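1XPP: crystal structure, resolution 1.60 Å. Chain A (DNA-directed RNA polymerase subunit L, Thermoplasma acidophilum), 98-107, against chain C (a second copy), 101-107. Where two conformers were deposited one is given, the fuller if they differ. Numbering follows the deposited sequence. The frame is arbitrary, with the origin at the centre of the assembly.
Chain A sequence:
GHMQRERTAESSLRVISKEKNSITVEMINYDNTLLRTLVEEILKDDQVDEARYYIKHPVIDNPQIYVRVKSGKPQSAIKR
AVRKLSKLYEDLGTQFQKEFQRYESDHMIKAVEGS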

ATOM      1  N   LYS A  98       5.020   3.914  16.725  1.00 23.02           N
ATOM      2  CA  LYS A  98       3.870   4.811  16.615  1.00 23.75           C
ATOM      3  C   LYS A  98       2.568   4.042  16.810  1.00 24.18           C
ATOM      4  O   LYS A  98       1.645   4.502  17.483  1.00 23.90           O
ATOM      5  CB  LYS A  98       3.849   5.510  15.254  1.00 24.16           C
ATOM      6  CG  LYS A  98       4.887   6.606  15.081  1.00 25.84           C
ATOM      7  CD  LYS A  98       4.541   7.472  13.879  1.00 31.08           C
ATOM      8  CE  LYS A  98       5.595   8.554  13.659  1.00 33.87           C
ATOM      9  NZ  LYS A  98       5.131   9.676  12.756  1.00 38.75           N
ATOM     10  N   GLU A  99       2.492   2.850  16.231  1.00 23.28           N
ATOM     11  CA  GLU A  99       1.272   2.073  16.353  1.00 24.30           C
ATOM     12  C   GLU A  99       1.029   1.631  17.791  1.00 25.90           C
ATOM     13  O   GLU A  99      -0.108   1.707  18.269  1.00 26.69           O
ATOM     14  CB  GLU A  99       1.266   0.891  15.367  1.00 23.54           C
ATOM     15  CG  GLU A  99       0.128  -0.113  15.545  1.00 22.59           C
ATOM     16  CD  GLU A  99      -1.264   0.484  15.383  1.00 24.29           C
ATOM     17  OE1 GLU A  99      -1.391   1.610  14.845  1.00 22.20           O
ATOM     18  OE2 GLU A  99      -2.236  -0.199  15.797  1.00 23.21           O
ATOM     19  N   PHE A 100       2.079   1.189  18.480  1.00 26.71           N
ATOM     20  CA  PHE A 100       1.961   0.720  19.858  1.00 28.78           C
ATOM     21  C   PHE A 100       1.534   1.869  20.759  1.00 30.88           C
ATOM     22  O   PHE A 100       0.662   1.694  21.606  1.00 31.91           O
ATOM     23  CB  PHE A 100       3.258   0.110  20.377  1.00 27.78           C
ATOM     24  CG  PHE A 100       3.618  -1.208  19.746  1.00 25.03           C
ATOM     25  CD1 PHE A 100       2.638  -2.064  19.258  1.00 22.28           C
ATOM     26  CD2 PHE A 100       4.956  -1.593  19.661  1.00 22.23           C
ATOM     27  CE1 PHE A 100       2.990  -3.290  18.669  1.00 24.22           C
ATOM     28  CE2 PHE A 100       5.324  -2.822  19.076  1.00 22.88           C
ATOM     29  CZ  PHE A 100       4.342  -3.668  18.589  1.00 23.67           C
ATOM     30  N   GLN A 101       2.106   3.048  20.535  1.00 33.22           N
ATOM     31  CA  GLN A 101       1.705   4.210  21.337  1.00 35.45           C
ATOM     32  C   GLN A 101       0.290   4.707  21.029  1.00 36.37           C
ATOM     33  O   GLN A 101      -0.373   5.241  21.915  1.00 36.31           O
ATOM     34  CB  GLN A 101       2.749   5.328  21.306  1.00 35.98           C
ATOM     35  CG  GLN A 101       2.881   6.078  20.001  1.00 39.44           C
ATOM     36  CD  GLN A 101       3.785   7.301  20.124  1.00 43.41           C
ATOM     37  OE1 GLN A 101       3.422   8.287  20.774  1.00 47.46           O
ATOM     38  NE2 GLN A 101       4.962   7.243  19.502  1.00 43.21           N
ATOM     39  N   ARG A 102      -0.190   4.516  19.801  1.00 37.07           N
ATOM     40  CA  ARG A 102      -1.593   4.814  19.498  1.00 38.96           C
ATOM     41  C   ARG A 102      -2.516   3.799  20.159  1.00 40.30           C
ATOM     42  O   ARG A 102      -3.483   4.172  20.836  1.00 40.36           O
ATOM     43  CB  ARG A 102      -1.846   4.857  17.993  1.00 38.59           C
ATOM     44  CG  ARG A 102      -1.241   6.077  17.358  1.00 40.54           C
ATOM     45  CD  ARG A 102      -1.513   6.172  15.880  1.00 42.45           C
ATOM     46  NE  ARG A 102      -0.860   7.355  15.328  1.00 43.18           N
ATOM     47  CZ  ARG A 102      -0.204   7.374  14.175  1.00 43.64           C
ATOM     48  NH1 ARG A 102      -0.100   6.264  13.453  1.00 42.96           N
ATOM     49  NH2 ARG A 102       0.360   8.501  13.748  1.00 43.56           N
ATOM     50  N   TYR A 103      -2.206   2.516  19.980  1.00 41.57           N
ATOM     51  CA  TYR A 103      -3.035   1.461  20.532  1.00 43.69           C
ATOM     52  C   TYR A 103      -3.186   1.602  22.046  1.00 45.11           C
ATOM     53  O   TYR A 103      -4.312   1.600  22.552  1.00 45.11           O
ATOM     54  CB  TYR A 103      -2.509   0.078  20.137  1.00 43.72           C
ATOM     55  CG  TYR A 103      -3.450  -1.037  20.510  1.00 43.46           C
ATOM     56  CD1 TYR A 103      -3.241  -1.784  21.668  1.00 44.50           C
ATOM     57  CD2 TYR A 103      -4.547  -1.343  19.710  1.00 43.69           C
ATOM     58  CE1 TYR A 103      -4.105  -2.814  22.024  1.00 45.38           C
ATOM     59  CE2 TYR A 103      -5.422  -2.375  20.055  1.00 45.00           C
ATOM     60  CZ  TYR A 103      -5.189  -3.105  21.216  1.00 45.31           C
ATOM     61  OH  TYR A 103      -6.038  -4.124  21.579  1.00 46.75           O
ATOM     62  N   GLU A 104      -2.064   1.763  22.749  1.00 46.77           N
ATOM     63  CA  GLU A 104      -2.117   1.924  24.200  0.50 47.91           C
ATOM     64  C   GLU A 104      -2.686   3.282  24.616  1.00 48.75           C
ATOM     65  O   GLU A 104      -3.309   3.389  25.677  1.00 49.18           O
ATOM     66  CB  GLU A 104      -0.763   1.675  24.864  0.50 47.82           C
ATOM     67  CG  GLU A 104      -0.902   1.010  26.233  0.50 47.77           C
ATOM     68  CD  GLU A 104       0.331   1.160  27.098  0.50 47.62           C
ATOM     69  OE1 GLU A 104       1.198   0.264  27.059  0.50 47.86           O
ATOM     70  OE2 GLU A 104       0.436   2.177  27.815  0.50 47.61           O
ATOM     71  N   SER A 105      -2.496   4.310  23.788  1.00 49.92           N
ATOM     72  CA  SER A 105      -3.125   5.613  24.035  1.00 51.71           C
ATOM     73  C   SER A 105      -4.640   5.431  24.069  1.00 52.76           C
ATOM     74  O   SER A 105      -5.311   5.900  24.991  1.00 53.05           O
ATOM     75  CB  SER A 105      -2.756   6.640  22.960  1.00 51.39           C
ATOM     76  OG  SER A 105      -1.461   7.175  23.169  1.00 52.54           O
ATOM     77  N   ASP A 106      -5.158   4.733  23.059  1.00 54.19           N
ATOM     78  CA  ASP A 106      -6.570   4.396  22.967  1.00 55.46           C
ATOM     79  C   ASP A 106      -7.036   3.627  24.207  1.00 56.27           C
ATOM     80  O   ASP A 106      -8.093   3.929  24.763  1.00 56.40           O
ATOM     81  CB  ASP A 106      -6.847   3.585  21.700  1.00 55.67           C
ATOM     82  CG  ASP A 106      -6.563   4.359  20.425  1.00 56.26           C
ATOM     83  OD1 ASP A 106      -6.208   3.719  19.409  1.00 57.65           O
ATOM     84  OD2 ASP A 106      -6.689   5.599  20.433  1.00 56.90           O
ATOM     85  N   HIS A 107      -6.233   2.651  24.635  1.00 57.20           N
ATOM     86  CA  HIS A 107      -6.502   1.872  25.849  1.00 58.02           C
ATOM     87  C   HIS A 107      -5.969   2.582  27.089  1.00 58.26           C
ATOM     88  O   HIS A 107      -6.393   2.299  28.212  1.00 58.61           O
ATOM     89  CB  HIS A 107      -5.870   0.479  25.745  1.00 58.31           C
ATOM     90  CG  HIS A 107      -6.483  -0.385  24.687  1.00 59.52           C
ATOM     91  ND1 HIS A 107      -7.426  -1.350  24.968  1.00 61.11           N
ATOM     92  CD2 HIS A 107      -6.290  -0.426  23.347  1.00 60.04           C
ATOM     93  CE1 HIS A 107      -7.788  -1.950  23.847  1.00 61.32           C
ATOM     94  NE2 HIS A 107      -7.111  -1.410  22.850  1.00 61.28           N
TER
ATOM     95  N   GLN C 101     -14.710   0.431  14.432  1.00 32.35           N
ATOM     96  CA  GLN C 101     -14.966  -0.639  15.417  1.00 34.59           C
ATOM     97  C   GLN C 101     -13.760  -0.868  16.326  1.00 36.03           C
ATOM     98  O   GLN C 101     -13.902  -1.015  17.545  1.00 36.34           O
ATOM     99  CB  GLN C 101     -15.320  -1.953  14.723  1.00 34.97           C
ATOM    100  CG  GLN C 101     -16.754  -2.054  14.213  1.00 38.07           C
ATOM    101  CD  GLN C 101     -16.953  -3.201  13.219  1.00 41.53           C
ATOM    102  OE1 GLN C 101     -16.063  -4.040  13.002  1.00 41.97           O
ATOM    103  NE2 GLN C 101     -18.123  -3.231  12.597  1.00 43.33           N
ATOM    104  N   ARG C 102     -12.576  -0.896  15.726  1.00 37.31           N
ATOM    105  CA  ARG C 102     -11.343  -1.152  16.450  1.00 39.79           C
ATOM    106  C   ARG C 102     -10.979   0.027  17.344  1.00 41.21           C
ATOM    107  O   ARG C 102     -10.693  -0.158  18.529  1.00 41.26           O
ATOM    108  CB  ARG C 102     -10.213  -1.445  15.465  1.00 39.39           C
ATOM    109  CG  ARG C 102      -8.921  -1.850  16.107  1.00 42.36           C
ATOM    110  CD  ARG C 102      -7.869  -2.037  15.045  1.00 45.81           C
ATOM    111  NE  ARG C 102      -6.525  -1.736  15.534  1.00 49.34           N
ATOM    112  CZ  ARG C 102      -6.083  -0.519  15.856  1.00 49.97           C
ATOM    113  NH1 ARG C 102      -6.877   0.550  15.761  1.00 50.51           N
ATOM    114  NH2 ARG C 102      -4.837  -0.374  16.275  1.00 50.48           N
ATOM    115  N   TYR C 103     -11.007   1.237  16.782  1.00 42.94           N
ATOM    116  CA  TYR C 103     -10.670   2.428  17.547  1.00 45.39           C
ATOM    117  C   TYR C 103     -11.573   2.608  18.772  1.00 47.14           C
ATOM    118  O   TYR C 103     -11.080   2.918  19.863  1.00 47.38           O
ATOM    119  CB  TYR C 103     -10.676   3.684  16.667  1.00 45.14           C
ATOM    120  CG  TYR C 103     -10.313   4.940  17.433  1.00 45.57           C
ATOM    121  CD1 TYR C 103     -11.302   5.742  18.005  1.00 45.83           C
ATOM    122  CD2 TYR C 103      -8.983   5.314  17.600  1.00 45.74           C
ATOM    123  CE1 TYR C 103     -10.973   6.888  18.720  1.00 47.27           C
ATOM    124  CE2 TYR C 103      -8.645   6.462  18.307  1.00 46.48           C
ATOM    125  CZ  TYR C 103      -9.643   7.240  18.865  1.00 47.23           C
ATOM    126  OH  TYR C 103      -9.305   8.374  19.570  1.00 48.34           O
ATOM    127  N   GLU C 104     -12.875   2.395  18.591  1.00 48.97           N
ATOM    128  CA  GLU C 104     -13.849   2.520  19.675  0.50 50.22           C
ATOM    129  C   GLU C 104     -13.696   1.392  20.696  1.00 50.96           C
ATOM    130  O   GLU C 104     -13.889   1.599  21.899  1.00 51.11           O
ATOM    131  CB  GLU C 104     -15.274   2.548  19.122  0.50 50.23           C
ATOM    132  CG  GLU C 104     -15.626   3.834  18.387  0.50 50.80           C
ATOM    133  CD  GLU C 104     -16.811   3.681  17.448  0.50 51.52           C
ATOM    134  OE1 GLU C 104     -17.865   3.159  17.874  0.50 51.61           O
ATOM    135  OE2 GLU C 104     -16.688   4.103  16.277  0.50 52.02           O
ATOM    136  N   SER C 105     -13.359   0.196  20.211  1.00 52.16           N
ATOM    137  CA  SER C 105     -13.098  -0.958  21.085  1.00 53.97           C
ATOM    138  C   SER C 105     -11.925  -0.633  22.002  1.00 55.00           C
ATOM    139  O   SER C 105     -11.939  -0.954  23.195  1.00 55.24           O
ATOM    140  CB  SER C 105     -12.753  -2.213  20.274  1.00 53.76           C
ATOM    141  OG  SER C 105     -13.883  -2.744  19.606  1.00 54.58           O
ATOM    142  N   ASP C 106     -10.917   0.010  21.418  1.00 56.31           N
ATOM    143  CA  ASP C 106      -9.726   0.441  22.126  1.00 57.38           C
ATOM    144  C   ASP C 106     -10.065   1.478  23.194  1.00 58.05           C
ATOM    145  O   ASP C 106      -9.608   1.362  24.335  1.00 58.23           O
ATOM    146  CB  ASP C 106      -8.696   0.985  21.134  1.00 57.58           C
ATOM    147  CG  ASP C 106      -8.280  -0.047  20.095  1.00 57.87           C
ATOM    148  OD1 ASP C 106      -8.333  -1.256  20.406  1.00 59.50           O
ATOM    149  OD2 ASP C 106      -7.909   0.350  18.966  1.00 58.76           O
ATOM    150  N   HIS C 107     -10.874   2.473  22.821  1.00 58.74           N
ATOM    151  CA  HIS C 107     -11.367   3.483  23.764  1.00 59.40           C
ATOM    152  C   HIS C 107     -12.602   3.011  24.513  1.00 59.61           C
ATOM    153  O   HIS C 107     -12.649   3.069  25.742  1.00 60.03           O
ATOM    154  CB  HIS C 107     -11.665   4.804  23.054  1.00 59.61           C
ATOM    155  CG  HIS C 107     -10.466   5.684  22.906  1.00 60.58           C
ATOM    156  ND1 HIS C 107      -9.730   5.752  21.742  1.00 61.37           N
ATOM    157  CD2 HIS C 107      -9.862   6.519  23.785  1.00 61.68           C
ATOM    158  CE1 HIS C 107      -8.732   6.602  21.908  1.00 62.05           C
ATOM    159  NE2 HIS C 107      -8.784   7.076  23.140  1.00 62.12           N
TER
HETATM  160  O   HOH W   1      -5.571   1.468  18.557  1.00 92.24           O
HETATM  161  O   HOH W   2      -7.400   2.612  17.269  1.00 95.54           O

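What holds the ends of the two helices together? They meet at their last turns, with axes 9.3 Å apart at closest approach and N-to-C directions 58° apart, and the pairing is reciprocal, residue 106 of each copy against 107 of the other: the CA of D106(A) lies 4.9 Å from the CA of H107(C), and the CA of H107(A) lies 5.1 Å from the CA of D106(C). Each histidine lays its ring against the aspartate backbone of the other copy. The D106(A) CA sits 3.5 Å from the centroid of the H107(C) ring, and the D106(C) CA 3.6 Å from that of the H107(A) ring, both over a ring face as CH-pi contacts. The backbone joins in, with H107(C) CA 3.5 Å from D106(A) O and H107(A) CA 3.5 Å from D106(C) O, each a CA-H...O contact.

How do the histidine side chains reach across? The CA-to-CB bond of H107(A) points away from the other stretch overall, and that of H107(C) points sideways, yet both rings end up close to it. Both take chi1 in the m well, but chi2 is -99° in H107(A) and 99° in H107(C), so the two rings present their nitrogens differently. H107(A) NE2 donates a hydrogen bond to D106(C) OD1 at 2.7 Å, with an N-H...acceptor angle of 137°, so the bond is short but bent. As modelled, no matching hydrogen bond forms on the other side: H107(C) ND1 lies 3.3 Å from D106(A) OD2 at a poor angle.

How can two aspartates face each other here? Both are buried. The backbones bring D106(A) CB and D106(C) CB to 3.2 Å; chi1 m in both then places the carboxylates, with D106(A) OD1 3.8 Å from D106(C) OD2. Two waters lie between these like charges, placed to donate to both, though each has more acceptors in reach than protons once atoms elsewhere are counted. Water 1 lies 2.5 Å from D106(A) OD1 and 2.6 Å from D106(C) OD2; water 2 lies 2.7 Å from D106(A) OD1 and 2.9 Å from D106(C) OD2. The carboxylates have matching twists; chi2 of 151° in D106(A) and -28° in D106(C) differ by a half-turn, so OD1 of one corresponds to OD2 of the other.

Why is R102(C) stretched out while R102(A) makes no contact? With chi1 and chi2 both t and chi3 at 150°, R102(C) is extended; its CA-to-CB bond points sideways, but the extended chain brings its end nearer to chain A, where its NH2 forms a salt bridge with E99(A) OE2 at 2.7 Å, the oxygen lying near the guanidinium plane. E99(A) also starts sideways and comes nearer through chi1 t and chi2 p. The R102(C) NH2 also lies at the edge of the Y103(A) ring, 3.6 Å from its CD2. R102(A), with chi1 m, instead carries its guanidinium out of contact.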